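Local coordinates for protein HcgC (Methanococcus maripaludis S2, PDB 5O4H) that transfers a methyl group from S-adenosylmethionine to a pyridinol precursor during biosynthesis of the FeGP cofactor, at the interface of chains A and B. Residues are numbered along the deposited sequence; one frame, centred on the assembly and turned at random. Chains: chain A/B, HcgC.

The interface of chains A and B. Residues chain A 200-202; chain B 178, 182, 205-207.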
ATOM      1  N   TYR A 200      -0.626  -5.169 -16.544  1.00 25.35           N
ATOM      2  CA  TYR A 200      -1.685  -5.372 -15.593  1.00 26.13           C
ATOM      3  C   TYR A 200      -1.626  -6.767 -15.019  1.00 28.14           C
ATOM      4  O   TYR A 200      -1.025  -7.679 -15.586  1.00 27.33           O
ATOM      5  CB  TYR A 200      -3.070  -4.994 -16.120  1.00 28.63           C
ATOM      6  CG  TYR A 200      -3.628  -5.909 -17.179  1.00 32.77           C
ATOM      7  CD1 TYR A 200      -4.218  -7.119 -16.837  1.00 35.87           C
ATOM      8  CD2 TYR A 200      -3.611  -5.550 -18.516  1.00 34.55           C
ATOM      9  CE1 TYR A 200      -4.754  -7.960 -17.803  1.00 39.83           C
ATOM     10  CE2 TYR A 200      -4.155  -6.376 -19.490  1.00 36.44           C
ATOM     11  CZ  TYR A 200      -4.736  -7.578 -19.127  1.00 47.62           C
ATOM     12  OH  TYR A 200      -5.274  -8.404 -20.070  1.00 53.85           O
ATOM     13  N   THR A 201      -2.257  -6.911 -13.872  1.00 23.12           N
ATOM     14  CA  THR A 201      -2.300  -8.136 -13.105  1.00 21.19           C
ATOM     15  C   THR A 201      -3.714  -8.386 -12.701  1.00 26.25           C
ATOM     16  O   THR A 201      -4.326  -7.523 -12.090  1.00 26.54           O
ATOM     17  CB  THR A 201      -1.410  -7.985 -11.859  1.00 27.18           C
ATOM     18  OG1 THR A 201      -0.124  -7.482 -12.233  1.00 24.90           O
ATOM     19  CG2 THR A 201      -1.221  -9.267 -11.142  1.00 28.56           C
ATOM     20  N   ILE A 202      -4.237  -9.544 -13.023  1.00 24.46           N
ATOM     21  CA  ILE A 202      -5.619  -9.831 -12.654  1.00 26.41           C
ATOM     22  C   ILE A 202      -5.744 -11.024 -11.758  1.00 29.05           C
ATOM     23  O   ILE A 202      -5.315 -12.097 -12.155  1.00 30.50           O
ATOM     24  CB  ILE A 202      -6.518 -10.007 -13.915  1.00 32.97           C
ATOM     25  CG1 ILE A 202      -6.583  -8.710 -14.702  1.00 35.21           C
ATOM     26  CG2 ILE A 202      -7.926 -10.360 -13.471  1.00 37.81           C
ATOM     27  CD1 ILE A 202      -7.358  -8.755 -15.976  1.00 49.02           C
TER
ATOM     28  N   MET B 178      -9.094  -1.316 -19.935  1.00 27.83           N
ATOM     29  CA  MET B 178      -9.093  -2.551 -19.108  1.00 28.60           C
ATOM     30  C   MET B 178      -8.243  -2.401 -17.850  1.00 30.78           C
ATOM     31  O   MET B 178      -8.695  -2.685 -16.741  1.00 31.82           O
ATOM     32  CB  MET B 178      -8.462  -3.710 -19.940  1.00 31.94           C
ATOM     33  CG  MET B 178      -8.324  -5.057 -19.215  1.00 36.00           C
ATOM     34  SD  MET B 178      -9.890  -5.472 -18.451  1.00 38.75           S
ATOM     35  CE  MET B 178     -10.934  -5.686 -19.855  1.00 37.33           C
ATOM     36  N   VAL B 182      -9.416  -2.372 -13.922  1.00 24.55           N
ATOM     37  CA  VAL B 182      -8.851  -3.329 -12.973  1.00 24.74           C
ATOM     38  C   VAL B 182      -8.221  -2.588 -11.798  1.00 25.66           C
ATOM     39  O   VAL B 182      -8.467  -2.943 -10.636  1.00 22.54           O
ATOM     40  CB  VAL B 182      -7.826  -4.267 -13.668  1.00 28.58           C
ATOM     41  CG1 VAL B 182      -6.965  -5.015 -12.659  1.00 28.76           C
ATOM     42  CG2 VAL B 182      -8.550  -5.249 -14.573  1.00 28.93           C
ATOM     43  N   LEU B 205     -13.038 -10.362 -10.789  1.00 23.51           N
ATOM     44  CA  LEU B 205     -12.128 -10.162 -11.909  1.00 23.65           C
ATOM     45  C   LEU B 205     -11.672 -11.460 -12.516  1.00 25.21           C
ATOM     46  O   LEU B 205     -11.611 -12.493 -11.855  1.00 24.31           O
ATOM     47  CB  LEU B 205     -10.897  -9.361 -11.476  1.00 23.59           C
ATOM     48  CG  LEU B 205     -11.131  -7.924 -11.030  1.00 27.31           C
ATOM     49  CD1 LEU B 205      -9.890  -7.344 -10.395  1.00 26.77           C
ATOM     50  CD2 LEU B 205     -11.547  -7.036 -12.189  1.00 30.65           C
ATOM     51  N   LYS B 206     -11.352 -11.398 -13.795  1.00 23.11           N
ATOM     52  CA  LYS B 206     -10.860 -12.525 -14.561  1.00 22.74           C
ATOM     53  C   LYS B 206     -10.110 -12.002 -15.769  1.00 25.45           C
ATOM     54  O   LYS B 206     -10.123 -10.805 -16.004  1.00 23.48           O
ATOM     55  CB  LYS B 206     -11.997 -13.473 -14.982  1.00 24.55           C
ATOM     56  CG  LYS B 206     -13.032 -12.866 -15.905  1.00 29.63           C
ATOM     57  CD  LYS B 206     -13.943 -13.925 -16.460  1.00 36.85           C
ATOM     58  CE  LYS B 206     -13.321 -14.651 -17.638  1.00 40.78           C
ATOM     59  NZ  LYS B 206     -14.020 -15.923 -17.958  1.00 43.14           N
ATOM     60  N   TYR B 207      -9.481 -12.888 -16.540  1.00 25.89           N
ATOM     61  CA  TYR B 207      -8.733 -12.461 -17.730  1.00 26.24           C
ATOM     62  C   TYR B 207      -9.717 -12.184 -18.851  1.00 25.80           C
ATOM     63  O   TYR B 207      -9.910 -12.999 -19.750  1.00 22.53           O
ATOM     64  CB  TYR B 207      -7.688 -13.518 -18.095  1.00 29.05           C
ATOM     65  CG  TYR B 207      -6.847 -13.180 -19.307  1.00 31.30           C
ATOM     66  CD1 TYR B 207      -6.236 -11.940 -19.429  1.00 32.74           C
ATOM     67  CD2 TYR B 207      -6.625 -14.115 -20.310  1.00 33.60           C
ATOM     68  CE1 TYR B 207      -5.437 -11.636 -20.531  1.00 35.34           C
ATOM     69  CE2 TYR B 207      -5.842 -13.815 -21.425  1.00 35.51           C
ATOM     70  CZ  TYR B 207      -5.249 -12.572 -21.530  1.00 41.09           C
ATOM     71  OH  TYR B 207      -4.478 -12.262 -22.632  1.00 42.62           O
TER
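A:Ile202 pushes its branched side chain into a notch between B:Val182 and the backbone of B:Lys206, and this is where the two copies of the HcgC-family methyltransferase pack tightly. Strand 198-203 of chain A lies here against helix 177-193 of chain B and the loop that carries B:Leu205, B:Lys206 and B:Tyr207. The interface is two-fold symmetric, so a twin patch exists with the chains exchanged; the deposited assembly holds four copies, and the structure alone does not show whether this pairing is the one used in the cell.

Two methyls of A:Ile202 rest side by side against one carbonyl oxygen: CG2 sits 3.4 Å from B:Lys206 O, and CD1 reaches the same atom. With chi1 at -64°, CG1 is set beside the backbone N and CG2 beside the carbonyl carbon, while the extended chi2 of 177° lays CD1 alongside that oxygen. CG2 also rests on B:Leu205 CB at 3.7 Å. From the helix, B:Val182 crosses the isoleucine at about a right angle, its CG2 lying 4.0 Å from A:Ile202 CD1. The other valine methyl, CG1, meets the backbone O of A:Thr201 at 3.7 Å. Replacing A:Ile202 by alanine would probably leave B:Val182 CG2 and B:Leu205 CB without their packing partner, uncover the B:Lys206 carbonyl and open a gap between the strand and both helix and loop.

A second close point lies at the hydroxyl end of A:Tyr200, whose OH comes 3.3 Å from B:Tyr207 CE1. The two side chains run at about a right angle, and the hydroxyl meets the CE1-CD1 flank close to the plane of the B:Tyr207 ring, without stacking. Packing is looser on the B:Met178 side: this residue lies over one face of the A:Tyr200 ring, its CG 4.4 Å from A:Tyr200 CE2. Beyond the notch, the B:Lys206 side chain runs away from chain A, its amine probably pointing to solvent, and its residue contributes mainly through the backbone.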